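Local coordinates for protein F420-dependent methylenetetrahydromethanopterin dehydrogenase (Methanopyrus kandleri, PDB 1QV9) that catalyses the reversible reduction of methenyl-tetrahydromethanopterin to methylene-tetrahydromethanopterin with reduced coenzyme F420, a step of methanogenesis from carbon dioxide, at residues E250-E253 and L254-N258; V147-T151 and G152-V156; E239-R242 and K243-E246. One frame throughout, in Å; residues are numbered along the deposited sequence.

Contact 1. Residues E250-E253 and L254-N258; sequences EARE and LEKSN
K256 reaches back one turn to E253 in the last turns of helix 227-257. K256 CB lies 3.4 Å from E253 O. K256 CG is 3.5 Å from R252 O, the same carbonyl to which K256 N donates its helical hydrogen bond. CG is anti to the carbonyl carbon (chi1 -70°), which aims the chain back along the helix; beyond it the chain is extended, carrying CD and CE past the carboxylate of E253, and K256 CE lies 3.4 Å from E253 OE1. At the tip, K256 NZ forms a salt bridge with E253 OE1 at 2.8 Å, coming from the syn side and 24° out of the carboxylate plane. E253 meets it by bending at chi2 (-61°). An alanine in place of E253 would probably cost K256 NZ its partner within the helix and leave K202 of the second subunit without the salt bridge it makes to OE2. Next to the helix end, S257 OG donates a hydrogen bond to L254 O (2.7 Å), an oxygen that also accepts from N258 N. K256 NZ has a second anion in E239 of the fourth subunit, so the pair sits in a charge network between subunits. Within the chain, A251, L254 and E255 pack on helix 197-223, while R252 and K256 touch V261 in the loop that follows.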
ATOM      1  N   GLU A 250       8.271   1.474  -6.897  1.00 12.16           N
ATOM      2  CA  GLU A 250       7.264   1.031  -7.856  1.00 14.06           C
ATOM      3  C   GLU A 250       7.891   0.749  -9.218  1.00 15.38           C
ATOM      4  O   GLU A 250       7.489  -0.206  -9.904  1.00 16.30           O
ATOM      5  CB  GLU A 250       6.175   2.099  -8.054  1.00 20.58           C
ATOM      6  CG  GLU A 250       5.209   2.182  -6.937  1.00 21.95           C
ATOM      7  CD  GLU A 250       3.997   3.082  -7.261  1.00 26.57           C
ATOM      8  OE1 GLU A 250       3.850   3.588  -8.405  1.00 25.33           O
ATOM      9  OE2 GLU A 250       3.183   3.268  -6.347  1.00 28.87           O
ATOM     10  N   ALA A 251       8.849   1.569  -9.625  1.00 16.64           N
ATOM     11  CA  ALA A 251       9.493   1.366 -10.924  1.00 16.79           C
ATOM     12  C   ALA A 251      10.226   0.049 -10.887  1.00 17.39           C
ATOM     13  O   ALA A 251      10.137  -0.753 -11.842  1.00 16.75           O
ATOM     14  CB  ALA A 251      10.483   2.502 -11.212  1.00 16.80           C
ATOM     15  N   ARG A 252      10.953  -0.206  -9.800  1.00 14.51           N
ATOM     16  CA  ARG A 252      11.710  -1.458  -9.759  1.00 14.16           C
ATOM     17  C   ARG A 252      10.759  -2.657  -9.749  1.00 14.30           C
ATOM     18  O   ARG A 252      11.067  -3.695 -10.422  1.00 14.83           O
ATOM     19  CB  ARG A 252      12.625  -1.480  -8.562  1.00 14.12           C
ATOM     20  CG  ARG A 252      13.588  -2.686  -8.574  1.00 19.38           C
ATOM     21  CD  ARG A 252      14.784  -2.297  -7.856  1.00 24.42           C
ATOM     22  NE  ARG A 252      15.886  -3.271  -7.864  1.00 21.72           N
ATOM     23  CZ  ARG A 252      16.904  -3.277  -8.717  1.00 18.41           C
ATOM     24  NH1 ARG A 252      17.854  -4.188  -8.552  1.00 16.42           N
ATOM     25  NH2 ARG A 252      17.032  -2.405  -9.713  1.00 20.53           N
ATOM     26  N   GLU A 253       9.642  -2.587  -9.021  1.00 12.97           N
ATOM     27  CA  GLU A 253       8.705  -3.714  -9.001  1.00 13.49           C
ATOM     28  C   GLU A 253       8.134  -3.956 -10.411  1.00 17.85           C
ATOM     29  O   GLU A 253       7.858  -5.093 -10.757  1.00 16.86           O
ATOM     30  CB  GLU A 253       7.578  -3.508  -7.978  1.00 17.07           C
ATOM     31  CG  GLU A 253       8.081  -3.562  -6.522  1.00 16.63           C
ATOM     32  CD  GLU A 253       8.718  -4.907  -6.111  1.00 17.37           C
ATOM     33  OE1 GLU A 253       9.854  -4.912  -5.591  1.00 20.59           O
ATOM     34  OE2 GLU A 253       8.041  -5.927  -6.274  1.00 21.39           O
ATOM     35  N   LEU A 254       7.957  -2.913 -11.222  1.00 13.72           N
ATOM     36  CA  LEU A 254       7.459  -3.081 -12.595  1.00 14.77           C
ATOM     37  C   LEU A 254       8.511  -3.859 -13.393  1.00 17.83           C
ATOM     38  O   LEU A 254       8.153  -4.732 -14.205  1.00 18.02           O
ATOM     39  CB  LEU A 254       7.200  -1.729 -13.293  1.00 16.51           C
ATOM     40  CG  LEU A 254       5.873  -1.076 -12.925  1.00 18.49           C
ATOM     41  CD1 LEU A 254       5.843   0.305 -13.535  1.00 21.00           C
ATOM     42  CD2 LEU A 254       4.681  -1.896 -13.418  1.00 22.87           C
ATOM     43  N   GLU A 255       9.786  -3.568 -13.176  1.00 15.85           N
ATOM     44  CA  GLU A 255      10.812  -4.320 -13.911  1.00 14.71           C
ATOM     45  C   GLU A 255      10.766  -5.746 -13.438  1.00 17.48           C
ATOM     46  O   GLU A 255      10.929  -6.680 -14.251  1.00 17.73           O
ATOM     47  CB  GLU A 255      12.199  -3.727 -13.707  1.00 16.72           C
ATOM     48  CG  GLU A 255      12.364  -2.323 -14.355  1.00 17.12           C
ATOM     49  CD  GLU A 255      12.361  -2.352 -15.888  1.00 20.13           C
ATOM     50  OE1 GLU A 255      13.439  -2.552 -16.505  1.00 18.12           O
ATOM     51  OE2 GLU A 255      11.267  -2.182 -16.469  1.00 21.83           O
ATOM     52  N   LYS A 256      10.538  -5.966 -12.143  1.00 14.10           N
ATOM     53  CA  LYS A 256      10.462  -7.360 -11.682  1.00 13.96           C
ATOM     54  C   LYS A 256       9.291  -8.088 -12.359  1.00 15.29           C
ATOM     55  O   LYS A 256       9.413  -9.281 -12.720  1.00 16.40           O
ATOM     56  CB  LYS A 256      10.283  -7.447 -10.153  1.00 13.00           C
ATOM     57  CG  LYS A 256      11.534  -7.034  -9.370  1.00 13.43           C
ATOM     58  CD  LYS A 256      11.264  -7.137  -7.867  1.00 12.63           C
ATOM     59  CE  LYS A 256      12.435  -6.636  -7.072  1.00 18.02           C
ATOM     60  NZ  LYS A 256      12.080  -6.647  -5.587  1.00 20.92           N
ATOM     61  N   SER A 257       8.155  -7.424 -12.540  1.00 13.41           N
ATOM     62  CA  SER A 257       7.007  -8.079 -13.163  1.00 15.34           C
ATOM     63  C   SER A 257       7.313  -8.540 -14.571  1.00 19.33           C
ATOM     64  O   SER A 257       6.709  -9.512 -15.057  1.00 20.66           O
ATOM     65  CB  SER A 257       5.776  -7.162 -13.154  1.00 20.21           C
ATOM     66  OG  SER A 257       5.845  -6.167 -14.147  1.00 25.14           O
ATOM     67  N   ASN A 258       8.243  -7.862 -15.224  1.00 19.30           N
ATOM     68  CA  ASN A 258       8.628  -8.233 -16.585  1.00 20.05           C
ATOM     69  C   ASN A 258       9.894  -9.069 -16.631  1.00 17.51           C
ATOM     70  O   ASN A 258      10.404  -9.318 -17.728  1.00 19.73           O
ATOM     71  CB  ASN A 258       8.848  -6.983 -17.406  1.00 19.75           C
ATOM     72  CG  ASN A 258       7.561  -6.316 -17.779  1.00 29.16           C
ATOM     73  OD1 ASN A 258       6.692  -6.931 -18.395  1.00 38.49           O
ATOM     74  ND2 ASN A 258       7.424  -5.063 -17.423  1.00 29.18           N
TER

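Contact 2. Residues V147-T151 and G152-V156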
ATOM      1  N   VAL A 147      16.072   6.237  -3.910  1.00 11.84           N
ATOM      2  CA  VAL A 147      15.791   6.974  -5.137  1.00 11.76           C
ATOM      3  C   VAL A 147      16.977   6.935  -6.097  1.00 10.01           C
ATOM      4  O   VAL A 147      16.813   6.580  -7.272  1.00 13.84           O
ATOM      5  CB  VAL A 147      15.449   8.451  -4.794  1.00 12.08           C
ATOM      6  CG1 VAL A 147      15.410   9.322  -6.102  1.00 14.26           C
ATOM      7  CG2 VAL A 147      14.118   8.508  -4.071  1.00 15.03           C
ATOM      8  N   LEU A 148      18.160   7.285  -5.613  1.00 11.34           N
ATOM      9  CA  LEU A 148      19.328   7.336  -6.510  1.00 12.64           C
ATOM     10  C   LEU A 148      19.690   5.964  -7.083  1.00 13.17           C
ATOM     11  O   LEU A 148      20.168   5.862  -8.229  1.00 14.45           O
ATOM     12  CB  LEU A 148      20.526   7.975  -5.787  1.00 14.19           C
ATOM     13  CG  LEU A 148      20.233   9.409  -5.317  1.00 14.52           C
ATOM     14  CD1 LEU A 148      21.440   9.954  -4.617  1.00 17.15           C
ATOM     15  CD2 LEU A 148      19.908  10.307  -6.530  1.00 19.06           C
ATOM     16  N   ALA A 149      19.433   4.912  -6.323  1.00 14.14           N
ATOM     17  CA  ALA A 149      19.763   3.567  -6.803  1.00 14.04           C
ATOM     18  C   ALA A 149      18.715   3.049  -7.763  1.00 12.39           C
ATOM     19  O   ALA A 149      19.037   2.742  -8.918  1.00 14.62           O
ATOM     20  CB  ALA A 149      19.907   2.616  -5.593  1.00 14.08           C
ATOM     21  N   ALA A 150      17.462   2.964  -7.328  1.00 12.79           N
ATOM     22  CA  ALA A 150      16.408   2.385  -8.153  1.00 11.59           C
ATOM     23  C   ALA A 150      16.044   3.156  -9.416  1.00 13.58           C
ATOM     24  O   ALA A 150      15.471   2.588 -10.334  1.00 16.79           O
ATOM     25  CB  ALA A 150      15.161   2.082  -7.284  1.00 14.33           C
ATOM     26  N   THR A 151      16.347   4.456  -9.458  1.00 13.47           N
ATOM     27  CA  THR A 151      16.056   5.217 -10.694  1.00 13.42           C
ATOM     28  C   THR A 151      17.181   5.025 -11.705  1.00 15.30           C
ATOM     29  O   THR A 151      17.015   5.375 -12.890  1.00 16.89           O
ATOM     30  CB  THR A 151      15.933   6.725 -10.414  1.00 13.76           C
ATOM     31  OG1 THR A 151      17.172   7.197  -9.878  1.00 14.98           O
ATOM     32  CG2 THR A 151      14.731   6.989  -9.472  1.00 15.33           C
ATOM     33  N   GLY A 152      18.306   4.472 -11.254  1.00 14.41           N
ATOM     34  CA  GLY A 152      19.431   4.273 -12.157  1.00 16.01           C
ATOM     35  C   GLY A 152      20.483   5.360 -12.111  1.00 18.79           C
ATOM     36  O   GLY A 152      21.491   5.280 -12.827  1.00 17.41           O
ATOM     37  N   VAL A 153      20.300   6.381 -11.261  1.00 14.53           N
ATOM     38  CA  VAL A 153      21.300   7.433 -11.178  1.00 15.20           C
ATOM     39  C   VAL A 153      22.673   6.884 -10.761  1.00 16.05           C
ATOM     40  O   VAL A 153      23.699   7.320 -11.285  1.00 15.53           O
ATOM     41  CB  VAL A 153      20.870   8.554 -10.175  1.00 15.58           C
ATOM     42  CG1 VAL A 153      22.052   9.489  -9.851  1.00 16.73           C
ATOM     43  CG2 VAL A 153      19.701   9.323 -10.781  1.00 17.69           C
ATOM     44  N   PHE A 154      22.696   5.929  -9.814  1.00 16.80           N
ATOM     45  CA  PHE A 154      23.976   5.380  -9.377  1.00 14.43           C
ATOM     46  C   PHE A 154      24.652   4.589 -10.509  1.00 13.74           C
ATOM     47  O   PHE A 154      25.880   4.449 -10.474  1.00 16.38           O
ATOM     48  CB  PHE A 154      23.796   4.474  -8.132  1.00 14.65           C
ATOM     49  CG  PHE A 154      23.659   5.232  -6.821  1.00 14.56           C
ATOM     50  CD1 PHE A 154      23.097   4.605  -5.726  1.00 15.36           C
ATOM     51  CD2 PHE A 154      24.085   6.536  -6.697  1.00 18.19           C
ATOM     52  CE1 PHE A 154      22.962   5.267  -4.505  1.00 15.23           C
ATOM     53  CE2 PHE A 154      23.943   7.214  -5.459  1.00 15.41           C
ATOM     54  CZ  PHE A 154      23.387   6.563  -4.389  1.00 15.42           C
ATOM     55  N   ARG A 155      23.875   4.067 -11.452  1.00 16.20           N
ATOM     56  CA  ARG A 155      24.508   3.333 -12.549  1.00 17.41           C
ATOM     57  C   ARG A 155      25.236   4.329 -13.447  1.00 17.14           C
ATOM     58  O   ARG A 155      26.263   4.000 -14.039  1.00 17.84           O
ATOM     59  CB  ARG A 155      23.501   2.509 -13.373  1.00 16.51           C
ATOM     60  CG  ARG A 155      24.159   1.244 -13.988  1.00 19.84           C
ATOM     61  CD  ARG A 155      23.223   0.463 -14.846  1.00 20.14           C
ATOM     62  NE  ARG A 155      21.976   0.070 -14.192  1.00 20.50           N
ATOM     63  CZ  ARG A 155      21.858  -0.933 -13.334  1.00 16.98           C
ATOM     64  NH1 ARG A 155      20.686  -1.196 -12.805  1.00 20.84           N
ATOM     65  NH2 ARG A 155      22.902  -1.671 -13.028  1.00 23.68           N
ATOM     66  N   VAL A 156      24.721   5.550 -13.584  1.00 15.24           N
ATOM     67  CA  VAL A 156      25.408   6.558 -14.390  1.00 15.58           C
ATOM     68  C   VAL A 156      26.776   6.874 -13.742  1.00 17.75           C
ATOM     69  O   VAL A 156      27.804   7.040 -14.415  1.00 17.93           O
ATOM     70  CB  VAL A 156      24.597   7.875 -14.447  1.00 17.03           C
ATOM     71  CG1 VAL A 156      25.331   8.918 -15.254  1.00 19.61           C
ATOM     72  CG2 VAL A 156      23.213   7.609 -15.074  1.00 17.67           C
TER
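L148 and F154 make the central side-chain contact, the leucine lying over one face of the phenylalanine ring. L148 CB stands 3.6 Å from the ring centroid of F154 and 20° off the ring normal, a CH-pi contact displaced toward the CZ and CE2 rim. L148 CD1 follows the same rim, while its other methyl, L148 CD2, turns to V153 CG1 at 4.0 Å. At another part of the ring, F154 CD1 comes within 3.8 Å of A149 CB. The ring is brought back over the preceding helix by a first torsion of -79°, with CG beside the backbone N.

The turn between helices 134-150 and 153-169, a tight helix-to-helix junction, brings these side chains together. G152 both leaves the first helix with positive phi (97°) and occupies the N-cap position of the second. A CB at these backbone angles would collide with T151 O, which explains the glycine. Two backbone hydrogen bonds close the junction: G152 N to A149 O at 3.0 Å, and F154 N to L148 O at 3.0 Å.

T151 doubles the grip on V147 O: T151 OG1 donates a hydrogen bond to V147 O at 2.7 Å, and T151 N reaches the same oxygen from the opposite face of its plane. T151 OG1 also lies against V153 CG2 at 3.4 Å. Further out, F154 packs on T16 and M19 of helix 15-19, T151 meets A203 and L207 of helix 197-223, and A138 of the fourth subunit lies against A149 and F154. R155, beyond the contact, pairs with E193 of its own chain and with D133 of the fourth subunit.

Contact 3. Residues E239-R242 and K243-E246; sequences EMMR and KAAE
K243 N to E239 O, A244 N to M240 O, A245 N to M241 O and E246 N to R242 O are four successive i-to-i+4 hydrogen bonds of regular alpha-helix, 2.9 to 3.2 Å long. On one flank, selenomethionine M241 brings SE to 4.3 Å from A244 CB, a loose apolar contact on the side that faces helix 134-150. On another, R242 and K243 run side by side in the same direction. R242 is extended from CG to NE, CG being anti to the backbone N (chi1 167°), whereas K243 bends at chi2 and chi4, which brings its ammonium back beside the guanidinium. R242 NH2 and K243 NZ end 2.8 Å apart, two donors with no bond between them, and the lysine approaches the guanidinium obliquely. Both are gathered round one anion, since E250 OE1 of the fifth subunit forms salt bridges with NH2 and with NZ. R242 NH1 also pairs with D249 of the fourth subunit, and E246 OE2 takes K243 NZ of the fifth. The two neighbouring cations thus share a carboxylate of another subunit, which probably draws them together at this interface.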
ATOM      1  N   GLU A 239       8.710  14.428   3.751  1.00 13.56           N
ATOM      2  CA  GLU A 239       7.566  13.645   3.277  1.00 13.27           C
ATOM      3  C   GLU A 239       7.652  13.500   1.747  1.00 15.58           C
ATOM      4  O   GLU A 239       7.282  12.455   1.205  1.00 14.85           O
ATOM      5  CB  GLU A 239       6.209  14.272   3.659  1.00 12.95           C
ATOM      6  CG  GLU A 239       5.974  14.384   5.169  1.00 15.03           C
ATOM      7  CD  GLU A 239       5.729  13.048   5.885  1.00 19.20           C
ATOM      8  OE1 GLU A 239       5.905  13.023   7.128  1.00 18.39           O
ATOM      9  OE2 GLU A 239       5.334  12.054   5.204  1.00 18.11           O
HETATM   10  N   MSE A 240       8.106  14.535   1.038  1.00 13.57           N
HETATM   11  CA  MSE A 240       8.254  14.453  -0.426  1.00 13.45           C
HETATM   12  C   MSE A 240       9.257  13.360  -0.786  1.00 11.67           C
HETATM   13  O   MSE A 240       8.983  12.568  -1.704  1.00 15.97           O
HETATM   14  CB  MSE A 240       8.748  15.782  -0.981  1.00 17.89           C
HETATM   15  CG  MSE A 240       7.684  16.823  -0.841  1.00 13.26           C
HETATM   16 SE   MSE A 240       8.425  18.623  -1.253  1.00 19.70          SE
HETATM   17  CE  MSE A 240       8.742  18.353  -3.143  1.00 19.99           C
HETATM   18  N   MSE A 241      10.385  13.357  -0.090  1.00 13.83           N
HETATM   19  CA  MSE A 241      11.447  12.386  -0.400  1.00 13.30           C
HETATM   20  C   MSE A 241      10.977  10.955  -0.130  1.00 12.95           C
HETATM   21  O   MSE A 241      11.345  10.035  -0.889  1.00 14.10           O
HETATM   22  CB  MSE A 241      12.716  12.702   0.372  1.00 13.70           C
HETATM   23  CG  MSE A 241      13.901  11.832  -0.038  1.00 14.07           C
HETATM   24 SE   MSE A 241      14.477  12.052  -1.926  1.00 17.78          SE
HETATM   25  CE  MSE A 241      15.384  13.786  -1.717  1.00 15.18           C
ATOM     26  N   ARG A 242      10.179  10.767   0.913  1.00 13.47           N
ATOM     27  CA  ARG A 242       9.651   9.417   1.209  1.00 12.85           C
ATOM     28  C   ARG A 242       8.766   8.960   0.030  1.00 15.06           C
ATOM     29  O   ARG A 242       8.808   7.783  -0.372  1.00 15.01           O
ATOM     30  CB  ARG A 242       8.866   9.448   2.531  1.00 14.52           C
ATOM     31  CG  ARG A 242       8.016   8.212   2.819  1.00 14.95           C
ATOM     32  CD  ARG A 242       7.547   8.311   4.269  1.00 14.66           C
ATOM     33  NE  ARG A 242       6.670   7.193   4.630  1.00 15.22           N
ATOM     34  CZ  ARG A 242       5.360   7.163   4.395  1.00 14.55           C
ATOM     35  NH1 ARG A 242       4.627   6.098   4.760  1.00 16.93           N
ATOM     36  NH2 ARG A 242       4.741   8.199   3.817  1.00 16.06           N
ATOM     37  N   LYS A 243       7.973   9.847  -0.577  1.00 13.41           N
ATOM     38  CA  LYS A 243       7.156   9.455  -1.728  1.00 13.38           C
ATOM     39  C   LYS A 243       7.983   9.245  -2.997  1.00 14.55           C
ATOM     40  O   LYS A 243       7.622   8.440  -3.856  1.00 14.72           O
ATOM     41  CB  LYS A 243       6.043  10.485  -2.000  1.00 15.52           C
ATOM     42  CG  LYS A 243       4.952  10.386  -0.920  1.00 18.34           C
ATOM     43  CD  LYS A 243       4.416   8.937  -0.810  1.00 23.94           C
ATOM     44  CE  LYS A 243       3.172   8.797   0.077  1.00 28.36           C
ATOM     45  NZ  LYS A 243       3.502   9.108   1.467  1.00 36.77           N
ATOM     46  N   ALA A 244       9.073  10.003  -3.146  1.00 12.17           N
ATOM     47  CA  ALA A 244       9.943   9.796  -4.289  1.00 11.14           C
ATOM     48  C   ALA A 244      10.524   8.368  -4.145  1.00 13.01           C
ATOM     49  O   ALA A 244      10.638   7.686  -5.155  1.00 14.26           O
ATOM     50  CB  ALA A 244      11.089  10.869  -4.334  1.00 11.93           C
ATOM     51  N   ALA A 245      10.878   7.940  -2.932  1.00 13.30           N
ATOM     52  CA  ALA A 245      11.449   6.555  -2.788  1.00 11.68           C
ATOM     53  C   ALA A 245      10.375   5.540  -3.161  1.00 14.36           C
ATOM     54  O   ALA A 245      10.678   4.470  -3.738  1.00 14.82           O
ATOM     55  CB  ALA A 245      11.895   6.306  -1.353  1.00 13.14           C
ATOM     56  N   GLU A 246       9.112   5.813  -2.822  1.00 13.87           N
ATOM     57  CA  GLU A 246       8.037   4.879  -3.155  1.00 13.32           C
ATOM     58  C   GLU A 246       7.884   4.776  -4.678  1.00 14.46           C
ATOM     59  O   GLU A 246       7.638   3.692  -5.225  1.00 16.07           O
ATOM     60  CB  GLU A 246       6.733   5.351  -2.508  1.00 16.37           C
ATOM     61  CG  GLU A 246       5.547   4.448  -2.686  1.00 29.23           C
ATOM     62  CD  GLU A 246       4.299   5.130  -2.171  1.00 36.98           C
ATOM     63  OE1 GLU A 246       4.339   5.587  -1.011  1.00 41.35           O
ATOM     64  OE2 GLU A 246       3.310   5.228  -2.924  1.00 39.93           O
TER

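How the contacts relate
Along the chain, contact 2 comes first, at the junction of helices 134-150 and 153-169; contacts 3 and 1 follow on the long helix 227-257, their centres about 17 Å apart. Contact 2 lies nearest the centre of the chain, with its centre about 15 Å from that of contact 3 and about 14 Å from that of contact 1. It touches contact 3 through V147, whose CG2 packs 3.5 Å from A245 N, so helix 134-150 is seated against the middle of helix 227-257. All three contacts reach the fourth subunit, and the charged groups of contacts 1 and 3 tie the long helix into the hexamer, a trimer of dimers.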